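PDB 5B89: cysteine desulfurase from Thermococcus onnurineus, which probably uses pyridoxal 5'-phosphate to move sulfur from L-cysteine onto a sulfur carrier, giving L-alanine as the other product. Local coordinates for residues 136-141 with 152-157; 185-190 with 378-383. All coordinates share one frame; numbering follows the deposited sequence.

Contact 1: 136-141 with 152-157; sequences SDLLPW and LEFIEG
L138 and W141, one helical turn apart, meet the side chains of L152 and F154 on strand 151-154, outermost in its sheet within this chain. The approach to that meeting begins at S136, whose OG is hydrogen-bonded to OG of S107, a residue of the cofactor site, and to the backbone N of G264 of the second subunit; a small hydroxyl side chain suits a place with two such polar neighbours. D137 comes next and works within its own segment. Its OD1 accepts the indole NE1-H of W141 at 2.9 Å, with an N-H...O angle of 172°. The oxygen lies almost in the ring plane of the tryptophan, yet the donor arrives 49° out of the carboxylate plane, and this bond satisfies the polar edge of a buried indole while restraining its rotation. L138 holds the N-cap position of helix 139-148. With CG anti to the backbone N (chi1 176°), it carries CD1 across to the edge of the F154 ring, where CD1 and CE1 are 4.0 Å apart; the two side chains run at about a right angle. The same methyl is 4.5 Å from CD2 of L152, so a branched aliphatic chain serves two partners at once. W141 comes last: its CB lies 4.2 Å from CD1 of L152, while the indole itself leads away from the strand. The contact is thus wholly apolar, built from modest side-chain touches. It joins the last two elements of the beta-alpha-beta unit formed by strand 126-129, helix 139-148 and strand 151-154. L152 and F154 also pack on strand 126-129, whereas the W141 side chain touches helix 106-117 and strand 177-181, and V270 and L272 of the second subunit pack on L138 and F154 respectively.

Contact 2: 185-190 with 378-383; sequences NALGVI and LPVMKK. With ALA (alanine), chain H.
L187 and V380 reach toward each other tip to tip, bringing the loop that follows strand 177-181 against helix 378-384. From a CB that points toward the loop, V380 sends CG1 out anti to the backbone N (chi1 167°). There this one methyl meets the whole branched end of the leucine: CG of L187 is 3.9 Å from CG1 of V380, and both leucine methyls lie only slightly farther off. CG1 also approaches CB of A186, at 4.3 Å. The next residue of the helix, M381, bends at chi2 (-55°), which brings its CE to 3.9 Å from that same A186 CB. Alanine suits this point because its single methyl can be met by both helix residues, and the flexible thioether chain of methionine can fold in to reach it.

Just before these apolar residues, N185 turns to polar work. Its ND2 donates to O of the bound alanine, the product of the reaction, over 2.7 Å, at an N-H...O angle of 160°, and gives a second hydrogen bond to the carbonyl oxygen of H375. R391 also binds the ligand and takes hold of the N185 carbonyl. The buried apolar seam thus sets no direction by hydrogen bonding, while N185 beside it, which also touches the cofactor, binds the alanine carboxylate through a directed N-H.

From the N terminus, the chain first closes contact 1, a short loop, made mostly of the rest of helix 139-148, that returns the chain from 136-141 to 152-157. Contact 2 opens only afterwards and spans a far longer excursion, returning residues 378-383 to 185-190; the two are therefore in series, neither nested nor crossed. Contact 1 belongs to the outer edge of the seven-stranded sheet, whereas contact 2 brings the loop after strand 177-181 of that sheet to helix 378-384, which lies between strands 368-373 and 389-393 of the four-stranded sheet. Their centres are 12 Å apart and they touch directly: NZ of K383 lies 3.1 Å from O of G157, probably hydrogen-bonded, and L138 packs on P379.

Contact 1: 136-141 with 152-157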
loop_
_atom_site.group_PDB
_atom_site.type_symbol
_atom_site.label_atom_id
_atom_site.label_comp_id
_atom_site.label_asym_id
_atom_site.label_seq_id
_atom_site.Cartn_x
_atom_site.Cartn_y
_atom_site.Cartn_z
ATOM N N SER B 136 -2.097 14.023 -8.653
ATOM C CA SER B 136 -2.780 13.328 -7.565
ATOM C C SER B 136 -3.601 14.241 -6.677
ATOM O O SER B 136 -4.456 13.797 -6.021
ATOM C CB SER B 136 -1.816 12.528 -6.724
ATOM O OG SER B 136 -1.325 11.449 -7.435
ATOM N N ASP B 137 -3.315 15.521 -6.710
ATOM C CA ASP B 137 -4.113 16.506 -5.973
ATOM C C ASP B 137 -4.994 17.319 -6.928
ATOM O O ASP B 137 -5.395 18.366 -6.573
ATOM C CB ASP B 137 -3.290 17.442 -5.085
ATOM C CG ASP B 137 -4.156 18.142 -3.991
ATOM O OD1 ASP B 137 -5.132 17.550 -3.594
ATOM O OD2 ASP B 137 -3.829 19.247 -3.591
ATOM N N LEU B 138 -5.239 16.796 -8.109
ATOM C CA LEU B 138 -6.084 17.461 -9.083
ATOM C C LEU B 138 -7.174 16.541 -9.588
ATOM O O LEU B 138 -8.309 16.847 -9.452
ATOM C CB LEU B 138 -5.239 17.978 -10.228
ATOM C CG LEU B 138 -6.019 18.609 -11.351
ATOM C CD1 LEU B 138 -6.866 19.711 -10.796
ATOM C CD2 LEU B 138 -5.105 19.140 -12.420
ATOM N N LEU B 139 -6.795 15.405 -10.125
ATOM C CA LEU B 139 -7.729 14.477 -10.694
ATOM C C LEU B 139 -8.840 14.056 -9.770
ATOM O O LEU B 139 -9.985 13.978 -10.206
ATOM C CB LEU B 139 -7.000 13.253 -11.282
ATOM C CG LEU B 139 -6.608 13.322 -12.737
ATOM C CD1 LEU B 139 -5.707 14.492 -13.013
ATOM C CD2 LEU B 139 -5.981 12.005 -13.156
ATOM N N PRO B 140 -8.567 13.700 -8.488
ATOM C CA PRO B 140 -9.708 13.342 -7.676
ATOM C C PRO B 140 -10.744 14.447 -7.566
ATOM O O PRO B 140 -11.959 14.117 -7.453
ATOM C CB PRO B 140 -9.071 12.948 -6.310
ATOM C CG PRO B 140 -7.655 12.577 -6.685
ATOM C CD PRO B 140 -7.291 13.553 -7.776
ATOM N N TRP B 141 -10.331 15.698 -7.544
ATOM C CA TRP B 141 -11.245 16.809 -7.402
ATOM C C TRP B 141 -11.963 17.034 -8.722
ATOM O O TRP B 141 -13.186 17.388 -8.721
ATOM C CB TRP B 141 -10.527 18.049 -6.943
ATOM C CG TRP B 141 -9.668 17.810 -5.699
ATOM C CD1 TRP B 141 -8.334 17.970 -5.676
ATOM C CD2 TRP B 141 -10.084 17.328 -4.473
ATOM N NE1 TRP B 141 -7.869 17.623 -4.450
ATOM C CE2 TRP B 141 -8.910 17.164 -3.712
ATOM C CE3 TRP B 141 -11.311 16.920 -3.941
ATOM C CZ2 TRP B 141 -8.944 16.677 -2.383
ATOM C CZ3 TRP B 141 -11.327 16.430 -2.601
ATOM C CH2 TRP B 141 -10.154 16.358 -1.879
ATOM N N LEU B 152 -15.123 23.800 -9.757
ATOM C CA LEU B 152 -13.725 23.600 -9.378
ATOM C C LEU B 152 -13.004 24.856 -9.833
ATOM O O LEU B 152 -12.910 25.087 -10.988
ATOM C CB LEU B 152 -13.149 22.361 -10.045
ATOM C CG LEU B 152 -11.672 22.084 -9.728
ATOM C CD1 LEU B 152 -11.440 21.993 -8.234
ATOM C CD2 LEU B 152 -11.167 20.845 -10.441
ATOM N N GLU B 153 -12.562 25.665 -8.892
ATOM C CA GLU B 153 -11.897 26.903 -9.186
ATOM C C GLU B 153 -10.439 26.842 -8.786
ATOM O O GLU B 153 -10.042 26.160 -7.836
ATOM C CB GLU B 153 -12.612 28.008 -8.509
ATOM C CG GLU B 153 -13.973 28.153 -9.238
ATOM C CD GLU B 153 -14.817 29.341 -8.782
ATOM O OE1 GLU B 153 -14.276 30.287 -8.142
ATOM O OE2 GLU B 153 -16.060 29.255 -9.083
ATOM N N PHE B 154 -9.646 27.687 -9.383
ATOM C CA PHE B 154 -8.242 27.726 -9.176
ATOM C C PHE B 154 -7.791 29.079 -8.775
ATOM O O PHE B 154 -8.124 30.122 -9.490
ATOM C CB PHE B 154 -7.537 27.373 -10.501
ATOM C CG PHE B 154 -7.897 26.036 -11.010
ATOM C CD1 PHE B 154 -7.336 24.867 -10.459
ATOM C CD2 PHE B 154 -8.896 25.911 -11.905
ATOM C CE1 PHE B 154 -7.730 23.643 -10.846
ATOM C CE2 PHE B 154 -9.291 24.692 -12.342
ATOM C CZ PHE B 154 -8.720 23.542 -11.834
ATOM N N ILE B 155 -7.041 29.188 -7.701
ATOM C CA ILE B 155 -6.535 30.480 -7.228
ATOM C C ILE B 155 -5.585 31.051 -8.274
ATOM O O ILE B 155 -4.871 30.326 -8.859
ATOM C CB ILE B 155 -5.760 30.318 -5.902
ATOM C CG1 ILE B 155 -6.709 29.791 -4.853
ATOM C CG2 ILE B 155 -5.153 31.604 -5.396
ATOM C CD1 ILE B 155 -6.068 29.190 -3.636
ATOM N N GLU B 156 -5.598 32.356 -8.464
ATOM C CA GLU B 156 -4.704 32.944 -9.440
ATOM C C GLU B 156 -3.301 32.992 -8.924
ATOM O O GLU B 156 -3.079 33.163 -7.780
ATOM C CB GLU B 156 -5.168 34.369 -9.822
ATOM C CG GLU B 156 -6.510 34.362 -10.521
ATOM C CD GLU B 156 -6.898 35.706 -11.077
ATOM O OE1 GLU B 156 -6.220 36.673 -10.770
ATOM O OE2 GLU B 156 -7.909 35.776 -11.795
ATOM N N GLY B 157 -2.368 32.914 -9.843
ATOM C CA GLY B 157 -0.985 33.026 -9.488
ATOM C C GLY B 157 -0.120 33.288 -10.697
ATOM O O GLY B 157 -0.559 33.233 -11.774
#

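Contact 2: 185-190 with 378-383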
loop_
_atom_site.group_PDB
_atom_site.type_symbol
_atom_site.label_atom_id
_atom_site.label_comp_id
_atom_site.label_asym_id
_atom_site.label_seq_id
_atom_site.Cartn_x
_atom_site.Cartn_y
_atom_site.Cartn_z
ATOM N N ASN B 185 6.107 20.228 -6.645
ATOM C CA ASN B 185 7.146 19.303 -7.070
ATOM C C ASN B 185 7.797 19.721 -8.374
ATOM O O ASN B 185 8.755 19.118 -8.754
ATOM C CB ASN B 185 6.535 17.910 -7.211
ATOM C CG ASN B 185 5.512 17.828 -8.330
ATOM O OD1 ASN B 185 4.543 18.638 -8.370
ATOM N ND2 ASN B 185 5.692 16.883 -9.221
ATOM N N ALA B 186 7.210 20.629 -9.137
ATOM C CA ALA B 186 7.779 21.061 -10.404
ATOM C C ALA B 186 8.470 22.366 -10.278
ATOM O O ALA B 186 9.541 22.549 -10.911
ATOM C CB ALA B 186 6.675 21.188 -11.455
ATOM N N LEU B 187 7.871 23.343 -9.601
ATOM C CA LEU B 187 8.434 24.626 -9.385
ATOM C C LEU B 187 9.214 24.894 -8.128
ATOM O O LEU B 187 10.072 25.776 -8.075
ATOM C CB LEU B 187 7.336 25.740 -9.390
ATOM C CG LEU B 187 6.533 25.771 -10.663
ATOM C CD1 LEU B 187 5.304 26.671 -10.520
ATOM C CD2 LEU B 187 7.419 26.371 -11.773
ATOM N N GLY B 188 8.998 24.098 -7.070
ATOM C CA GLY B 188 9.612 24.348 -5.793
ATOM C C GLY B 188 9.083 25.492 -4.953
ATOM O O GLY B 188 9.565 25.765 -3.886
ATOM N N VAL B 189 7.988 26.068 -5.415
ATOM C CA VAL B 189 7.353 27.081 -4.589
ATOM C C VAL B 189 6.825 26.532 -3.244
ATOM O O VAL B 189 6.185 25.442 -3.285
ATOM C CB VAL B 189 6.203 27.853 -5.322
ATOM C CG1 VAL B 189 5.191 26.970 -5.978
ATOM C CG2 VAL B 189 5.633 28.920 -4.430
ATOM N N ILE B 190 7.110 27.249 -2.189
ATOM C CA ILE B 190 6.503 26.994 -0.870
ATOM C C ILE B 190 5.325 27.899 -0.741
ATOM O O ILE B 190 5.532 29.083 -0.547
ATOM C CB ILE B 190 7.490 27.162 0.298
ATOM C CG1 ILE B 190 8.851 26.357 0.050
ATOM C CG2 ILE B 190 6.840 26.701 1.633
ATOM C CD1 ILE B 190 9.890 26.679 1.027
ATOM N N LEU B 378 1.248 18.648 -15.433
ATOM C CA LEU B 378 1.010 19.237 -16.796
ATOM C C LEU B 378 0.428 20.621 -16.807
ATOM O O LEU B 378 0.846 21.459 -17.682
ATOM C CB LEU B 378 0.244 18.273 -17.696
ATOM C CG LEU B 378 1.048 17.108 -18.291
ATOM C CD1 LEU B 378 0.295 15.896 -18.873
ATOM C CD2 LEU B 378 1.869 17.646 -19.497
ATOM N N PRO B 379 -0.445 20.970 -15.899
ATOM C CA PRO B 379 -0.966 22.329 -15.951
ATOM C C PRO B 379 0.092 23.358 -15.652
ATOM O O PRO B 379 -0.047 24.433 -16.132
ATOM C CB PRO B 379 -2.089 22.319 -14.943
ATOM C CG PRO B 379 -2.616 20.926 -15.079
ATOM C CD PRO B 379 -1.335 20.102 -15.110
ATOM N N VAL B 380 1.123 23.009 -14.896
ATOM C CA VAL B 380 2.217 23.926 -14.643
ATOM C C VAL B 380 2.949 24.187 -15.986
ATOM O O VAL B 380 3.261 25.282 -16.317
ATOM C CB VAL B 380 3.239 23.380 -13.607
ATOM C CG1 VAL B 380 4.518 24.192 -13.608
ATOM C CG2 VAL B 380 2.650 23.380 -12.206
ATOM N N MET B 381 3.221 23.128 -16.706
ATOM C CA MET B 381 3.922 23.246 -17.966
ATOM C C MET B 381 3.080 24.037 -18.948
ATOM O O MET B 381 3.552 24.897 -19.614
ATOM C CB MET B 381 4.303 21.896 -18.524
ATOM C CG MET B 381 5.085 21.016 -17.579
ATOM S SD MET B 381 6.567 21.830 -16.954
ATOM C CE MET B 381 6.783 21.016 -15.342
ATOM N N LYS B 382 1.812 23.723 -18.984
ATOM C CA LYS B 382 0.934 24.413 -19.949
ATOM C C LYS B 382 0.792 25.900 -19.576
ATOM O O LYS B 382 0.827 26.748 -20.485
ATOM C CB LYS B 382 -0.388 23.689 -20.032
ATOM C CG LYS B 382 -0.278 22.365 -20.686
ATOM C CD LYS B 382 -1.618 21.629 -20.661
ATOM C CE LYS B 382 -1.381 20.261 -21.195
ATOM N NZ LYS B 382 -2.685 19.534 -21.335
ATOM N N LYS B 383 0.771 26.252 -18.288
ATOM C CA LYS B 383 0.744 27.653 -17.821
ATOM C C LYS B 383 1.997 28.407 -18.222
ATOM O O LYS B 383 1.971 29.638 -18.608
ATOM C CB LYS B 383 0.491 27.714 -16.320
ATOM C CG LYS B 383 0.395 29.090 -15.681
ATOM C CD LYS B 383 0.139 28.961 -14.183
ATOM C CE LYS B 383 0.065 30.250 -13.455
ATOM N NZ LYS B 383 -1.049 31.118 -14.002
HETATM N N ALA H . 5.948 13.701 -6.779
HETATM C CA ALA H . 7.128 12.986 -7.475
HETATM C C ALA H . 7.668 13.584 -8.796
HETATM O O ALA H . 7.385 14.788 -9.002
HETATM C CB ALA H . 6.949 11.479 -7.747
HETATM O OXT ALA H . 8.463 13.005 -9.626
#